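PDB 3S3T: nucleotide-binding protein, universal stress protein UspA family from Lactobacillus plantarum, which binds ATP and, as a member of the universal stress protein family, probably takes part in stress responses, though its precise role is unknown. Local coordinates for residues 26-29 against 30-34; 62-65 against 66-70. One frame throughout, in Å; residues are numbered along the deposited sequence.

Contact 1. Residues 26-29 against 30-34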
ATOM      1  N   VAL A  26      21.719   9.502 -13.678  1.00 22.73           N
ATOM      2  CA  VAL A  26      22.712  10.042 -14.619  1.00 24.53           C
ATOM      3  C   VAL A  26      23.278   8.949 -15.523  1.00 24.84           C
ATOM      4  O   VAL A  26      23.568   9.177 -16.684  1.00 25.57           O
ATOM      5  CB  VAL A  26      23.871  10.722 -13.893  1.00 25.13           C
ATOM      6  CG1 VAL A  26      24.926  11.223 -14.921  1.00 24.83           C
ATOM      7  CG2 VAL A  26      23.342  11.872 -13.063  1.00 24.71           C
ATOM      8  N   ASN A  27      23.456   7.769 -14.957  1.00 26.13           N
ATOM      9  CA  ASN A  27      23.873   6.586 -15.694  1.00 28.06           C
ATOM     10  C   ASN A  27      22.853   6.207 -16.807  1.00 26.92           C
ATOM     11  O   ASN A  27      23.209   5.924 -17.955  1.00 25.99           O
ATOM     12  CB  ASN A  27      24.004   5.483 -14.659  1.00 28.67           C
ATOM     13  CG  ASN A  27      24.725   4.280 -15.158  1.00 36.96           C
ATOM     14  OD1 ASN A  27      25.025   4.141 -16.356  1.00 46.06           O
ATOM     15  ND2 ASN A  27      25.043   3.377 -14.225  1.00 43.19           N
ATOM     16  N   ILE A  28      21.578   6.222 -16.461  1.00 24.94           N
ATOM     17  CA  ILE A  28      20.524   5.907 -17.417  1.00 24.61           C
ATOM     18  C   ILE A  28      20.483   6.997 -18.485  1.00 25.19           C
ATOM     19  O   ILE A  28      20.378   6.695 -19.676  1.00 25.28           O
ATOM     20  CB  ILE A  28      19.144   5.818 -16.713  1.00 23.90           C
ATOM     21  CG1 ILE A  28      19.123   4.683 -15.680  1.00 22.30           C
ATOM     22  CG2 ILE A  28      18.019   5.541 -17.731  1.00 22.67           C
ATOM     23  CD1 ILE A  28      17.874   4.686 -14.773  1.00 19.75           C
ATOM     24  N   ALA A  29      20.590   8.247 -18.037  1.00 24.74           N
ATOM     25  CA  ALA A  29      20.563   9.401 -18.909  1.00 26.62           C
ATOM     26  C   ALA A  29      21.686   9.312 -19.970  1.00 28.47           C
ATOM     27  O   ALA A  29      21.427   9.455 -21.169  1.00 29.01           O
ATOM     28  CB  ALA A  29      20.667  10.681 -18.088  1.00 25.66           C
ATOM     29  N   GLN A  30      22.906   9.045 -19.504  1.00 30.02           N
ATOM     30  CA  GLN A  30      24.076   8.813 -20.364  1.00 32.37           C
ATOM     31  C   GLN A  30      23.792   7.713 -21.386  1.00 32.17           C
ATOM     32  O   GLN A  30      24.104   7.883 -22.560  1.00 32.17           O
ATOM     33  CB  GLN A  30      25.323   8.471 -19.514  1.00 33.25           C
ATOM     34  CG  GLN A  30      26.422   7.689 -20.243  1.00 38.27           C
ATOM     35  CD  GLN A  30      27.741   7.717 -19.503  1.00 44.76           C
ATOM     36  OE1 GLN A  30      28.104   8.725 -18.874  1.00 46.37           O
ATOM     37  NE2 GLN A  30      28.474   6.605 -19.570  1.00 48.27           N
ATOM     38  N   ARG A  31      23.198   6.598 -20.958  1.00 31.51           N
ATOM     39  CA  ARG A  31      22.991   5.461 -21.881  1.00 32.47           C
ATOM     40  C   ARG A  31      21.969   5.697 -22.979  1.00 31.63           C
ATOM     41  O   ARG A  31      22.133   5.209 -24.103  1.00 32.31           O
ATOM     42  CB  ARG A  31      22.540   4.227 -21.132  1.00 33.20           C
ATOM     43  CG  ARG A  31      23.606   3.228 -20.932  1.00 38.29           C
ATOM     44  CD  ARG A  31      23.002   2.044 -20.178  1.00 42.96           C
ATOM     45  NE  ARG A  31      23.971   0.992 -19.870  1.00 48.39           N
ATOM     46  CZ  ARG A  31      25.066   1.147 -19.116  1.00 51.69           C
ATOM     47  NH1 ARG A  31      25.401   2.332 -18.603  1.00 52.19           N
ATOM     48  NH2 ARG A  31      25.852   0.098 -18.877  1.00 53.89           N
ATOM     49  N   HIS A  32      20.909   6.415 -22.628  1.00 28.98           N
ATOM     50  CA  HIS A  32      19.794   6.673 -23.528  1.00 28.19           C
ATOM     51  C   HIS A  32      19.950   8.023 -24.223  1.00 26.99           C
ATOM     52  O   HIS A  32      19.148   8.398 -25.091  1.00 26.31           O
ATOM     53  CB  HIS A  32      18.490   6.630 -22.730  1.00 26.68           C
ATOM     54  CG  HIS A  32      18.093   5.256 -22.302  1.00 27.59           C
ATOM     55  ND1 HIS A  32      17.093   4.541 -22.931  1.00 31.48           N
ATOM     56  CD2 HIS A  32      18.551   4.464 -21.303  1.00 27.58           C
ATOM     57  CE1 HIS A  32      16.958   3.364 -22.341  1.00 28.33           C
ATOM     58  NE2 HIS A  32      17.846   3.286 -21.365  1.00 30.34           N
ATOM     59  N   GLN A  33      20.986   8.749 -23.813  1.00 26.33           N
ATOM     60  CA  GLN A  33      21.200  10.131 -24.196  1.00 26.67           C
ATOM     61  C   GLN A  33      19.925  10.948 -24.002  1.00 25.23           C
ATOM     62  O   GLN A  33      19.476  11.665 -24.900  1.00 25.92           O
ATOM     63  CB  GLN A  33      21.746  10.218 -25.619  1.00 28.50           C
ATOM     64  CG  GLN A  33      23.178   9.684 -25.709  1.00 29.62           C
ATOM     65  CD  GLN A  33      24.181  10.627 -25.106  1.00 31.39           C
ATOM     66  OE1 GLN A  33      24.530  11.632 -25.698  1.00 33.86           O
ATOM     67  NE2 GLN A  33      24.658  10.312 -23.931  1.00 31.39           N
ATOM     68  N   ALA A  34      19.371  10.822 -22.807  1.00 24.04           N
ATOM     69  CA  ALA A  34      18.091  11.422 -22.458  1.00 23.63           C
ATOM     70  C   ALA A  34      18.279  12.738 -21.746  1.00 23.31           C
ATOM     71  O   ALA A  34      19.300  12.985 -21.128  1.00 24.92           O
ATOM     72  CB  ALA A  34      17.266  10.459 -21.623  1.00 22.91           C
TER

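Contact 2. Residues 62-65 against 66-70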
ATOM      1  N   ALA A  62      15.760  28.259   4.050  1.00 28.87           N
ATOM      2  CA  ALA A  62      17.048  27.638   4.387  1.00 28.78           C
ATOM      3  C   ALA A  62      17.091  26.249   3.764  1.00 26.98           C
ATOM      4  O   ALA A  62      18.104  25.840   3.208  1.00 26.46           O
ATOM      5  CB  ALA A  62      17.280  27.548   5.925  1.00 28.85           C
ATOM      6  N   GLU A  63      16.002  25.512   3.855  1.00 26.10           N
ATOM      7  CA  GLU A  63      15.984  24.170   3.253  1.00 26.09           C
ATOM      8  C   GLU A  63      16.232  24.264   1.743  1.00 25.95           C
ATOM      9  O   GLU A  63      17.031  23.494   1.176  1.00 26.57           O
ATOM     10  CB  GLU A  63      14.659  23.462   3.531  1.00 25.39           C
ATOM     11  CG  GLU A  63      14.526  22.130   2.805  1.00 24.61           C
ATOM     12  CD  GLU A  63      13.248  21.368   3.191  1.00 24.37           C
ATOM     13  OE1 GLU A  63      12.385  21.929   3.913  1.00 22.80           O
ATOM     14  OE2 GLU A  63      13.100  20.219   2.740  1.00 25.10           O
ATOM     15  N   ALA A  64      15.516  25.185   1.112  1.00 25.91           N
ATOM     16  CA  ALA A  64      15.655  25.491  -0.324  1.00 26.59           C
ATOM     17  C   ALA A  64      17.105  25.855  -0.698  1.00 27.46           C
ATOM     18  O   ALA A  64      17.618  25.402  -1.702  1.00 26.67           O
ATOM     19  CB  ALA A  64      14.696  26.653  -0.722  1.00 26.64           C
ATOM     20  N   ALA A  65      17.762  26.657   0.134  1.00 28.02           N
ATOM     21  CA  ALA A  65      19.122  27.063  -0.155  1.00 29.05           C
ATOM     22  C   ALA A  65      20.080  25.873  -0.087  1.00 28.79           C
ATOM     23  O   ALA A  65      20.947  25.737  -0.920  1.00 28.28           O
ATOM     24  CB  ALA A  65      19.575  28.238   0.774  1.00 30.08           C
ATOM     25  N   HIS A  66      19.882  24.997   0.893  1.00 28.94           N
ATOM     26  CA  HIS A  66      20.647  23.762   0.998  1.00 29.32           C
ATOM     27  C   HIS A  66      20.448  22.867  -0.226  1.00 28.16           C
ATOM     28  O   HIS A  66      21.401  22.345  -0.770  1.00 27.26           O
ATOM     29  CB  HIS A  66      20.239  22.990   2.250  1.00 29.73           C
ATOM     30  CG  HIS A  66      20.922  21.657   2.382  1.00 34.24           C
ATOM     31  ND1 HIS A  66      22.258  21.534   2.730  1.00 39.68           N
ATOM     32  CD2 HIS A  66      20.465  20.396   2.189  1.00 35.81           C
ATOM     33  CE1 HIS A  66      22.587  20.254   2.756  1.00 42.27           C
ATOM     34  NE2 HIS A  66      21.517  19.540   2.437  1.00 40.98           N
ATOM     35  N   ALA A  67      19.200  22.663  -0.604  1.00 26.82           N
ATOM     36  CA  ALA A  67      18.869  21.940  -1.834  1.00 26.65           C
ATOM     37  C   ALA A  67      19.579  22.544  -3.075  1.00 27.03           C
ATOM     38  O   ALA A  67      20.083  21.813  -3.950  1.00 26.32           O
ATOM     39  CB  ALA A  67      17.354  21.962  -2.035  1.00 25.31           C
ATOM     40  N   LYS A  68      19.594  23.867  -3.163  1.00 28.05           N
ATOM     41  CA  LYS A  68      20.203  24.552  -4.309  0.60 29.38           C
ATOM     42  C   LYS A  68      21.697  24.265  -4.353  1.00 30.19           C
ATOM     43  O   LYS A  68      22.273  24.092  -5.417  1.00 29.40           O
ATOM     44  CB  LYS A  68      19.893  26.059  -4.272  0.60 30.63           C
ATOM     45  CG  LYS A  68      18.400  26.339  -4.644  0.60 31.26           C
ATOM     46  CD  LYS A  68      17.985  27.852  -4.668  0.60 33.66           C
ATOM     47  CE  LYS A  68      17.004  28.252  -3.528  0.60 31.88           C
ATOM     48  NZ  LYS A  68      17.567  29.252  -2.526  0.60 30.04           N
ATOM     49  N   ASP A  69      22.323  24.186  -3.180  1.00 30.73           N
ATOM     50  CA  ASP A  69      23.741  23.855  -3.140  1.00 33.05           C
ATOM     51  C   ASP A  69      23.963  22.393  -3.542  1.00 31.51           C
ATOM     52  O   ASP A  69      24.957  22.073  -4.189  1.00 30.88           O
ATOM     53  CB  ASP A  69      24.361  24.138  -1.761  1.00 34.44           C
ATOM     54  CG  ASP A  69      25.818  23.742  -1.719  1.00 40.02           C
ATOM     55  OD1 ASP A  69      26.660  24.479  -2.311  1.00 45.51           O
ATOM     56  OD2 ASP A  69      26.103  22.658  -1.155  1.00 45.36           O
ATOM     57  N   ALA A  70      23.054  21.495  -3.165  1.00 30.35           N
ATOM     58  CA  ALA A  70      23.204  20.109  -3.611  1.00 30.04           C
ATOM     59  C   ALA A  70      23.039  19.999  -5.156  1.00 29.92           C
ATOM     60  O   ALA A  70      23.706  19.196  -5.797  1.00 29.18           O
ATOM     61  CB  ALA A  70      22.237  19.222  -2.903  1.00 29.62           C
TER

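Contact 1. Residues 26-29 against 30-34
Ala29 O accepts a hydrogen bond from Ala34 N at 3.0 Å, a six-to-one bond that closes the C-terminal end of helix 16-32. Gln33, which carries positive phi, turns the chain here, and with the weak bond from Gln33 N to Gln30 O at 3.5 Å this makes a Schellman motif. Gln30 O has a stronger partner in the Gln33 amide: NE2 reaches it at 2.8 Å on a nearly straight path (170°), lying in the carbonyl plane on a lone pair. The same NE2 is also bonded to Ser82 O, while Gln30 OE1 accepts a bond from Ser82 N, so the helix end is tied to the loop beyond helix 53-78. Upstream, Val26 O, Asn27 O and Ile28 O accept regular helical bonds from Gln30 N, Arg31 N and His32 N.

Asn27 and Arg31 run side by side, one turn apart. With CG anti to the backbone N (chi1 -166°), Asn27 brings OD1 to 2.9 Å from Arg31 NH1, but the angle is too poor for a hydrogen bond, and the amide and guanidinium planes stand 65° apart. Asn27 ND2 is hydrogen-bonded to Glu24 OE2 of its own helix and to Ala3 O of the second subunit. With an alanine in place of Arg31, Asn27 OD1 would probably lose this cationic neighbour and the packing against Arg4 of the second subunit would be left with a gap. On the next flank, Ile28 CG2 meets His32 CD2 at 3.8 Å, and Ile28 O lies at the ring's edge, in its plane, 3.3 Å from CD2.

The chemistry implies a helix end capped by mixed means: Ala29 O is met by the backbone N of Ala34, Gln30 O chiefly by the Gln33 side chain, and His32 O by Arg4 of the same chain.

Contact 2. Residues 62-65 against 66-70
Ala67 N donates to Glu63 O at 2.9 Å, almost straight at 173°, in a run of regular helical bonds: His66 to Ala62, Lys68 to Ala64 and Asp69 to Ala65 repeat it on either side. The side chains add little to this ladder, because residues 62, 64 and 65 are alanine and Glu63 and His66 direct their ends to other partners. Lys68 is the exception. In one of its two conformers the chain bends back over Ala64 O, with CG 3.2 Å and CE 3.4 Å from that oxygen, and NZ ends 3.6 Å from Ala65 CA; the second conformer makes these contacts doubtful as fixed features.

Ala64, against Val42 and Tyr92, and Ala67, against Tyr40 and Ile90, seat helix 53-78 on strands 35-43 and 87-93. His66 holds CG anti to its own backbone N (chi1 176°), which carries the ring off the helix to stack on Tyr47 of the third subunit. Glu63 turns inward, its OE2 hydrogen-bonded to Tyr40 OH, its side chain about 6 Å from the bound ATP. The chemistry thus implies a helix turn held by its backbone, with Glu63 committed to the sheet and His66 to another subunit.

In the fold
Contact 1 runs off the end of one helix and contact 2 stays within another; both helices pack on the parallel sheet of strand order 3-2-1-4-5, and the contacts do not touch: their centres are 25 Å apart. Contact 1 ends helix 16-32, the crossover between strands 7-11 and 35-43, whereas contact 2 is mid-helix in 53-78, which packs on strands 35-43 and 87-93. Each is partly buried, with an inward face on the sheet and an outward face reaching another copy, the second subunit for contact 1 and the third for contact 2. Their chemistry differs accordingly: the helix end in contact 1 is met by turn and side-chain bonds, whereas in contact 2 the bonds across the two segments are all backbone ones.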